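Local coordinates for protein aminopeptidase C (Lactobacillus rhamnosus, PDB 4K7C) that probably acts as a papain-like cysteine aminopeptidase of the peptidase C1-like family, removing amino acids from the N-terminal ends of peptides, at residues 50-64 with 384-398. Residues are numbered along the deposited sequence; the frame is centred on the assembly and turned at random.
Sequences PTFSIELDTGAVSNQ and ENSWGEKVGEKGYFV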
ATOM      1  N   PRO A  50      15.259  19.544 -19.089  1.00 20.59           N
ATOM      2  CA  PRO A  50      15.857  20.431 -18.072  1.00 22.58           C
ATOM      3  C   PRO A  50      17.374  20.612 -18.289  1.00 21.58           C
ATOM      4  O   PRO A  50      18.169  20.083 -17.526  1.00 22.54           O
ATOM      5  CB  PRO A  50      15.498  19.694 -16.775  1.00 21.07           C
ATOM      6  CG  PRO A  50      15.564  18.254 -17.162  1.00 22.17           C
ATOM      7  CD  PRO A  50      14.857  18.248 -18.503  1.00 22.93           C
ATOM      8  N   THR A  51      17.732  21.266 -19.399  1.00 22.52           N
ATOM      9  CA  THR A  51      19.098  21.646 -19.646  1.00 22.23           C
ATOM     10  C   THR A  51      19.187  23.157 -19.798  1.00 20.21           C
ATOM     11  O   THR A  51      18.428  23.728 -20.558  1.00 18.38           O
ATOM     12  CB  THR A  51      19.625  20.987 -20.940  1.00 21.93           C
ATOM     13  OG1 THR A  51      19.386  19.582 -20.854  1.00 25.14           O
ATOM     14  CG2 THR A  51      21.096  21.264 -21.108  1.00 23.77           C
ATOM     15  N   PHE A  52      20.175  23.766 -19.162  1.00 18.30           N
ATOM     16  CA  PHE A  52      20.282  25.204 -19.033  1.00 17.85           C
ATOM     17  C   PHE A  52      21.694  25.729 -19.175  1.00 18.44           C
ATOM     18  O   PHE A  52      22.602  25.315 -18.444  1.00 17.60           O
ATOM     19  CB  PHE A  52      19.739  25.661 -17.681  1.00 19.55           C
ATOM     20  CG  PHE A  52      18.378  25.091 -17.360  1.00 17.32           C
ATOM     21  CD1 PHE A  52      17.240  25.761 -17.759  1.00 18.39           C
ATOM     22  CD2 PHE A  52      18.251  23.918 -16.645  1.00 17.24           C
ATOM     23  CE1 PHE A  52      15.970  25.239 -17.527  1.00 18.01           C
ATOM     24  CE2 PHE A  52      16.984  23.421 -16.273  1.00 17.17           C
ATOM     25  CZ  PHE A  52      15.829  24.087 -16.729  1.00 17.07           C
ATOM     26  N   SER A  53      21.885  26.594 -20.153  1.00 19.28           N
ATOM     27  CA  SER A  53      23.222  27.164 -20.424  1.00 20.37           C
ATOM     28  C   SER A  53      23.787  27.913 -19.214  1.00 20.02           C
ATOM     29  O   SER A  53      24.992  27.889 -19.011  1.00 20.12           O
ATOM     30  CB  SER A  53      23.222  28.040 -21.727  1.00 20.03           C
ATOM     31  OG  SER A  53      22.497  29.228 -21.566  1.00 21.68           O
ATOM     32  N   ILE A  54      22.918  28.517 -18.398  1.00 20.46           N
ATOM     33  CA  ILE A  54      23.328  29.144 -17.112  1.00 22.20           C
ATOM     34  C   ILE A  54      22.634  28.364 -16.027  1.00 21.21           C
ATOM     35  O   ILE A  54      21.404  28.292 -16.014  1.00 21.49           O
ATOM     36  CB  ILE A  54      22.830  30.596 -17.036  1.00 23.39           C
ATOM     37  CG1 ILE A  54      23.481  31.282 -18.209  1.00 24.12           C
ATOM     38  CG2 ILE A  54      23.178  31.178 -15.636  1.00 23.46           C
ATOM     39  CD1 ILE A  54      23.101  32.697 -18.354  1.00 29.25           C
ATOM     40  N   GLU A  55      23.407  27.719 -15.183  1.00 18.40           N
ATOM     41  CA  GLU A  55      22.848  26.908 -14.137  1.00 19.96           C
ATOM     42  C   GLU A  55      23.621  27.039 -12.858  1.00 19.78           C
ATOM     43  O   GLU A  55      24.818  26.684 -12.821  1.00 21.11           O
ATOM     44  CB  GLU A  55      22.836  25.475 -14.579  1.00 19.39           C
ATOM     45  CG  GLU A  55      22.018  24.602 -13.639  1.00 19.89           C
ATOM     46  CD  GLU A  55      21.908  23.163 -14.168  1.00 23.99           C
ATOM     47  OE1 GLU A  55      22.780  22.749 -14.959  1.00 22.38           O
ATOM     48  OE2 GLU A  55      20.971  22.437 -13.822  1.00 25.70           O
ATOM     49  N   LEU A  56      22.968  27.476 -11.794  1.00 19.94           N
ATOM     50  CA  LEU A  56      23.618  27.553 -10.482  1.00 20.02           C
ATOM     51  C   LEU A  56      23.608  26.177  -9.823  1.00 21.19           C
ATOM     52  O   LEU A  56      22.684  25.358 -10.022  1.00 18.39           O
ATOM     53  CB  LEU A  56      22.898  28.554  -9.553  1.00 19.79           C
ATOM     54  CG  LEU A  56      22.605  29.926 -10.207  1.00 21.43           C
ATOM     55  CD1 LEU A  56      21.892  30.885  -9.272  1.00 23.31           C
ATOM     56  CD2 LEU A  56      23.797  30.558 -10.808  1.00 24.50           C
ATOM     57  N   ASP A  57      24.592  25.967  -8.976  1.00 20.37           N
ATOM     58  CA  ASP A  57      24.664  24.706  -8.259  1.00 25.36           C
ATOM     59  C   ASP A  57      23.932  24.909  -6.911  1.00 25.57           C
ATOM     60  O   ASP A  57      24.455  25.577  -6.001  1.00 25.79           O
ATOM     61  CB  ASP A  57      26.135  24.370  -8.122  1.00 30.66           C
ATOM     62  CG  ASP A  57      26.371  23.101  -7.341  1.00 41.96           C
ATOM     63  OD1 ASP A  57      25.352  22.389  -7.041  1.00 48.05           O
ATOM     64  OD2 ASP A  57      27.572  22.836  -7.030  1.00 41.34           O
ATOM     65  N   THR A  58      22.701  24.416  -6.772  1.00 22.61           N
ATOM     66  CA  THR A  58      21.863  24.743  -5.600  1.00 22.54           C
ATOM     67  C   THR A  58      21.443  23.556  -4.734  1.00 22.89           C
ATOM     68  O   THR A  58      20.747  23.718  -3.729  1.00 27.25           O
ATOM     69  CB  THR A  58      20.622  25.544  -6.009  1.00 22.06           C
ATOM     70  OG1 THR A  58      19.875  24.828  -7.005  1.00 22.42           O
ATOM     71  CG2 THR A  58      20.973  26.984  -6.551  1.00 25.47           C
ATOM     72  N   GLY A  59      21.874  22.354  -5.102  1.00 21.05           N
ATOM     73  CA  GLY A  59      21.634  21.170  -4.258  1.00 21.90           C
ATOM     74  C   GLY A  59      20.130  20.801  -4.078  1.00 19.87           C
ATOM     75  O   GLY A  59      19.313  21.034  -4.975  1.00 19.93           O
ATOM     76  N   ALA A  60      19.830  20.124  -2.974  1.00 20.48           N
ATOM     77  CA  ALA A  60      18.561  19.479  -2.792  1.00 21.10           C
ATOM     78  C   ALA A  60      17.500  20.462  -2.326  1.00 18.13           C
ATOM     79  O   ALA A  60      17.775  21.471  -1.625  1.00 18.92           O
ATOM     80  CB  ALA A  60      18.677  18.280  -1.831  1.00 19.88           C
ATOM     81  N   VAL A  61      16.250  20.179  -2.751  1.00 18.31           N
ATOM     82  CA  VAL A  61      15.103  21.008  -2.354  1.00 16.51           C
ATOM     83  C   VAL A  61      14.556  20.794  -0.941  1.00 17.20           C
ATOM     84  O   VAL A  61      14.810  19.765  -0.261  1.00 17.16           O
ATOM     85  CB  VAL A  61      13.929  20.859  -3.380  1.00 15.89           C
ATOM     86  CG1 VAL A  61      14.421  21.125  -4.838  1.00 17.11           C
ATOM     87  CG2 VAL A  61      13.315  19.467  -3.326  1.00 18.80           C
ATOM     88  N   SER A  62      13.815  21.803  -0.490  1.00 17.95           N
ATOM     89  CA  SER A  62      13.099  21.761   0.773  0.50 17.27           C
ATOM     90  C   SER A  62      11.614  21.411   0.456  1.00 17.71           C
ATOM     91  O   SER A  62      11.215  21.278  -0.729  1.00 17.07           O
ATOM     92  CB  SER A  62      13.226  23.136   1.495  0.50 17.67           C
ATOM     93  OG  SER A  62      12.863  24.204   0.647  0.50 15.80           O
ATOM     94  N   ASN A  63      10.797  21.254   1.480  1.00 16.63           N
ATOM     95  CA  ASN A  63       9.415  20.820   1.334  1.00 17.47           C
ATOM     96  C   ASN A  63       8.572  21.434   2.427  1.00 18.08           C
ATOM     97  O   ASN A  63       8.727  21.114   3.628  1.00 18.99           O
ATOM     98  CB  ASN A  63       9.324  19.284   1.456  1.00 19.38           C
ATOM     99  CG  ASN A  63       7.948  18.770   1.107  1.00 17.43           C
ATOM    100  OD1 ASN A  63       7.006  19.529   0.917  1.00 20.23           O
ATOM    101  ND2 ASN A  63       7.827  17.461   1.037  1.00 21.30           N
ATOM    102  N   GLN A  64       7.690  22.341   2.022  1.00 18.80           N
ATOM    103  CA  GLN A  64       6.768  23.052   2.900  1.00 18.36           C
ATOM    104  C   GLN A  64       5.579  22.252   3.391  1.00 17.96           C
ATOM    105  O   GLN A  64       4.882  22.659   4.325  1.00 16.98           O
ATOM    106  CB  GLN A  64       6.311  24.319   2.169  1.00 18.29           C
ATOM    107  CG  GLN A  64       5.235  24.088   1.106  1.00 19.91           C
ATOM    108  CD  GLN A  64       5.094  25.251   0.208  1.00 19.55           C
ATOM    109  OE1 GLN A  64       6.057  25.703  -0.422  1.00 22.76           O
ATOM    110  NE2 GLN A  64       3.929  25.829   0.228  1.00 21.96           N
ATOM    111  N   GLU A 384      13.599  26.285  -8.725  1.00 16.67           N
ATOM    112  CA  GLU A 384      13.606  25.527  -7.485  1.00 15.59           C
ATOM    113  C   GLU A 384      12.288  25.623  -6.794  1.00 18.04           C
ATOM    114  O   GLU A 384      11.841  26.716  -6.400  1.00 16.66           O
ATOM    115  CB  GLU A 384      14.743  25.981  -6.495  1.00 16.81           C
ATOM    116  CG  GLU A 384      14.681  25.184  -5.172  1.00 17.21           C
ATOM    117  CD  GLU A 384      15.750  25.603  -4.191  1.00 21.44           C
ATOM    118  OE1 GLU A 384      16.367  26.662  -4.453  1.00 19.75           O
ATOM    119  OE2 GLU A 384      15.853  24.979  -3.125  1.00 18.73           O
ATOM    120  N   ASN A 385      11.622  24.463  -6.635  1.00 16.50           N
ATOM    121  CA  ASN A 385      10.351  24.431  -5.933  1.00 17.64           C
ATOM    122  C   ASN A 385      10.594  23.959  -4.511  1.00 18.51           C
ATOM    123  O   ASN A 385      11.712  23.648  -4.183  1.00 17.75           O
ATOM    124  CB  ASN A 385       9.275  23.579  -6.631  1.00 18.94           C
ATOM    125  CG  ASN A 385       7.831  24.063  -6.347  1.00 20.75           C
ATOM    126  OD1 ASN A 385       7.546  24.875  -5.467  1.00 19.69           O
ATOM    127  ND2 ASN A 385       6.897  23.543  -7.136  1.00 22.55           N
ATOM    128  N   SER A 386       9.557  24.031  -3.678  1.00 17.14           N
ATOM    129  CA  SER A 386       9.626  23.723  -2.220  1.00 18.55           C
ATOM    130  C   SER A 386       8.558  22.690  -1.849  1.00 18.50           C
ATOM    131  O   SER A 386       7.878  22.753  -0.796  1.00 19.25           O
ATOM    132  CB  SER A 386       9.467  25.008  -1.368  1.00 19.12           C
ATOM    133  OG  SER A 386       8.294  25.755  -1.678  1.00 19.11           O
ATOM    134  N   TRP A 387       8.361  21.729  -2.760  1.00 17.54           N
ATOM    135  CA  TRP A 387       7.384  20.667  -2.573  1.00 18.23           C
ATOM    136  C   TRP A 387       8.033  19.318  -2.401  1.00 18.83           C
ATOM    137  O   TRP A 387       7.362  18.272  -2.582  1.00 18.18           O
ATOM    138  CB  TRP A 387       6.413  20.605  -3.784  1.00 18.01           C
ATOM    139  CG  TRP A 387       5.552  21.778  -3.922  1.00 18.59           C
ATOM    140  CD1 TRP A 387       5.320  22.794  -2.985  1.00 20.72           C
ATOM    141  CD2 TRP A 387       4.756  22.131  -5.100  1.00 18.71           C
ATOM    142  NE1 TRP A 387       4.442  23.699  -3.532  1.00 19.98           N
ATOM    143  CE2 TRP A 387       4.113  23.346  -4.825  1.00 21.66           C
ATOM    144  CE3 TRP A 387       4.553  21.522  -6.339  1.00 19.67           C
ATOM    145  CZ2 TRP A 387       3.228  23.947  -5.719  1.00 21.88           C
ATOM    146  CZ3 TRP A 387       3.700  22.156  -7.296  1.00 19.96           C
ATOM    147  CH2 TRP A 387       3.078  23.372  -6.985  1.00 23.50           C
ATOM    148  N   GLY A 388       9.336  19.314  -2.103  1.00 18.60           N
ATOM    149  CA  GLY A 388      10.154  18.105  -1.945  1.00 16.11           C
ATOM    150  C   GLY A 388      10.519  17.505  -3.301  1.00 19.16           C
ATOM    151  O   GLY A 388      10.179  18.033  -4.409  1.00 17.41           O
ATOM    152  N   GLU A 389      11.157  16.370  -3.217  1.00 18.63           N
ATOM    153  CA  GLU A 389      11.877  15.771  -4.386  0.50 20.03           C
ATOM    154  C   GLU A 389      11.054  14.872  -5.288  1.00 22.13           C
ATOM    155  O   GLU A 389      11.557  14.464  -6.346  1.00 23.20           O
ATOM    156  CB  GLU A 389      13.067  14.923  -3.938  0.50 19.93           C
ATOM    157  CG  GLU A 389      14.137  15.680  -3.234  0.50 20.50           C
ATOM    158  CD  GLU A 389      15.394  14.873  -2.993  0.50 23.32           C
ATOM    159  OE1 GLU A 389      15.277  13.646  -2.625  0.50 25.90           O
ATOM    160  OE2 GLU A 389      16.490  15.495  -3.128  0.50 19.42           O
ATOM    161  N   LYS A 390       9.823  14.571  -4.907  1.00 22.81           N
ATOM    162  CA  LYS A 390       9.034  13.647  -5.709  1.00 26.86           C
ATOM    163  C   LYS A 390       8.142  14.270  -6.772  1.00 26.28           C
ATOM    164  O   LYS A 390       7.286  13.552  -7.338  1.00 25.23           O
ATOM    165  CB  LYS A 390       8.200  12.799  -4.779  1.00 29.85           C
ATOM    166  CG  LYS A 390       9.098  11.920  -3.893  1.00 34.00           C
ATOM    167  CD  LYS A 390       8.237  11.175  -2.889  1.00 44.30           C
ATOM    168  CE  LYS A 390       9.057  10.013  -2.315  1.00 54.13           C
ATOM    169  NZ  LYS A 390       8.473   9.534  -1.029  1.00 60.59           N
ATOM    170  N   VAL A 391       8.337  15.571  -7.034  1.00 21.37           N
ATOM    171  CA  VAL A 391       7.732  16.270  -8.178  1.00 20.32           C
ATOM    172  C   VAL A 391       8.886  16.843  -8.978  1.00 19.42           C
ATOM    173  O   VAL A 391       9.984  17.110  -8.459  1.00 18.02           O
ATOM    174  CB  VAL A 391       6.725  17.389  -7.803  1.00 19.24           C
ATOM    175  CG1 VAL A 391       5.517  16.857  -7.116  1.00 20.73           C
ATOM    176  CG2 VAL A 391       7.432  18.390  -6.853  1.00 20.30           C
ATOM    177  N   GLY A 392       8.625  17.037 -10.266  1.00 20.22           N
ATOM    178  CA  GLY A 392       9.572  17.585 -11.204  1.00 20.48           C
ATOM    179  C   GLY A 392      10.809  16.718 -11.262  1.00 22.05           C
ATOM    180  O   GLY A 392      10.774  15.480 -11.106  1.00 20.14           O
ATOM    181  N   GLU A 393      11.930  17.383 -11.458  1.00 20.48           N
ATOM    182  CA  GLU A 393      13.266  16.767 -11.542  1.00 21.40           C
ATOM    183  C   GLU A 393      13.973  16.953 -10.185  1.00 19.56           C
ATOM    184  O   GLU A 393      14.560  17.965  -9.942  1.00 16.82           O
ATOM    185  CB  GLU A 393      14.023  17.417 -12.700  1.00 26.05           C
ATOM    186  CG  GLU A 393      15.285  16.702 -13.148  1.00 34.09           C
ATOM    187  CD  GLU A 393      14.995  15.295 -13.719  1.00 42.11           C
ATOM    188  OE1 GLU A 393      13.940  15.099 -14.371  1.00 36.39           O
ATOM    189  OE2 GLU A 393      15.836  14.394 -13.473  1.00 56.06           O
ATOM    190  N   LYS A 394      13.814  15.959  -9.294  1.00 17.81           N
ATOM    191  CA  LYS A 394      14.238  16.043  -7.896  1.00 19.60           C
ATOM    192  C   LYS A 394      13.784  17.302  -7.208  1.00 19.05           C
ATOM    193  O   LYS A 394      14.497  17.867  -6.423  1.00 16.86           O
ATOM    194  CB  LYS A 394      15.741  15.891  -7.846  1.00 23.83           C
ATOM    195  CG  LYS A 394      16.145  14.473  -8.209  1.00 32.66           C
ATOM    196  CD  LYS A 394      17.563  14.414  -8.656  1.00 41.66           C
ATOM    197  CE  LYS A 394      17.938  12.944  -8.794  1.00 51.06           C
ATOM    198  NZ  LYS A 394      19.357  12.804  -9.216  1.00 61.65           N
ATOM    199  N   GLY A 395      12.585  17.720  -7.525  1.00 16.09           N
ATOM    200  CA  GLY A 395      11.947  18.922  -6.963  1.00 14.80           C
ATOM    201  C   GLY A 395      12.150  20.257  -7.684  1.00 13.83           C
ATOM    202  O   GLY A 395      11.585  21.228  -7.308  1.00 17.64           O
ATOM    203  N   TYR A 396      12.879  20.217  -8.791  1.00 14.52           N
ATOM    204  CA  TYR A 396      13.047  21.352  -9.678  1.00 14.80           C
ATOM    205  C   TYR A 396      12.072  21.314 -10.860  1.00 17.13           C
ATOM    206  O   TYR A 396      11.762  20.237 -11.439  1.00 17.65           O
ATOM    207  CB  TYR A 396      14.473  21.396 -10.195  1.00 15.24           C
ATOM    208  CG  TYR A 396      15.502  21.821  -9.132  1.00 16.84           C
ATOM    209  CD1 TYR A 396      15.853  23.145  -9.026  1.00 15.84           C
ATOM    210  CD2 TYR A 396      16.041  20.903  -8.190  1.00 17.98           C
ATOM    211  CE1 TYR A 396      16.745  23.562  -8.056  1.00 16.09           C
ATOM    212  CE2 TYR A 396      16.901  21.284  -7.232  1.00 17.51           C
ATOM    213  CZ  TYR A 396      17.288  22.624  -7.150  1.00 16.75           C
ATOM    214  OH  TYR A 396      18.178  23.012  -6.153  1.00 19.54           O
ATOM    215  N   PHE A 397      11.584  22.489 -11.189  1.00 15.54           N
ATOM    216  CA  PHE A 397      10.583  22.681 -12.253  1.00 15.30           C
ATOM    217  C   PHE A 397      11.324  23.386 -13.428  1.00 17.20           C
ATOM    218  O   PHE A 397      12.473  23.830 -13.263  1.00 15.53           O
ATOM    219  CB  PHE A 397       9.434  23.509 -11.719  1.00 15.68           C
ATOM    220  CG  PHE A 397       8.342  22.736 -11.002  1.00 16.09           C
ATOM    221  CD1 PHE A 397       8.601  21.646 -10.248  1.00 16.51           C
ATOM    222  CD2 PHE A 397       7.048  23.225 -11.026  1.00 17.09           C
ATOM    223  CE1 PHE A 397       7.589  20.964  -9.581  1.00 17.34           C
ATOM    224  CE2 PHE A 397       6.046  22.552 -10.392  1.00 18.83           C
ATOM    225  CZ  PHE A 397       6.324  21.414  -9.678  1.00 16.95           C
ATOM    226  N   VAL A 398      10.657  23.477 -14.577  1.00 17.19           N
ATOM    227  CA  VAL A 398      11.176  24.175 -15.729  1.00 16.02           C
ATOM    228  C   VAL A 398      10.034  25.025 -16.261  1.00 18.84           C
ATOM    229  O   VAL A 398       8.853  24.540 -16.348  1.00 16.89           O
ATOM    230  CB  VAL A 398      11.787  23.237 -16.738  1.00 18.17           C
ATOM    231  CG1 VAL A 398      10.828  22.111 -17.064  1.00 21.66           C
ATOM    232  CG2 VAL A 398      12.178  24.001 -18.001  1.00 20.77           C
TER
HETATM  233  O   HOH W   1      16.385  17.795  -4.548  1.00 20.99           O
HETATM  234  O   HOH W   2      13.356  24.156  -2.100  1.00 19.02           O
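Tyr396 CG stands anti to its carbonyl carbon (chi1 -72°), which carries the phenol across to the loop of residues 58-61. Val61 holds CG1 anti to its own carbonyl carbon, a rotamer that turns this methyl obliquely to the Tyr396 ring, 3.5 Å from Tyr396 CE2. A tyrosine suits the place because its hydroxyl reaches past this apolar packing: Tyr396 OH donates to Gly59 O at 2.6 Å, from above the carbonyl plane, and lies 2.6 Å from Thr58 OG1. A phenylalanine in its place would probably leave the Gly59 carbonyl and the Thr58 hydroxyl without this shared mate and set the loop free to shift. Val61 CG2 rests 3.4 Å from Gly388 C, and the branched side chain also fits over Gly395, where a side chain would collide with it. Farther along, Asn63 and Trp387 form a single beta bridge; Gln64 N gives Ser386 O a nearly straight bond (169°), and Ser386 OG donates to Gln64 OE1 in the carbonyl plane at 2.6 Å. Two waters bridge the segments, accepting from Val61 N or Ser62 N and donating to Glu389 OE2 and Lys394 O, or Glu384 OE2 and Asn385 O. Gln64 packs on Cys70 and Asn385 OD1 bonds His364, consistent with a papain-like Cys-His-Asn triad and oxyanion-hole glutamine. Glu384 salt-bridges Arg80 and hydrogen-bonds His81 of helix 70-87, while Tyr396 touches Thr369 of strand 364-374.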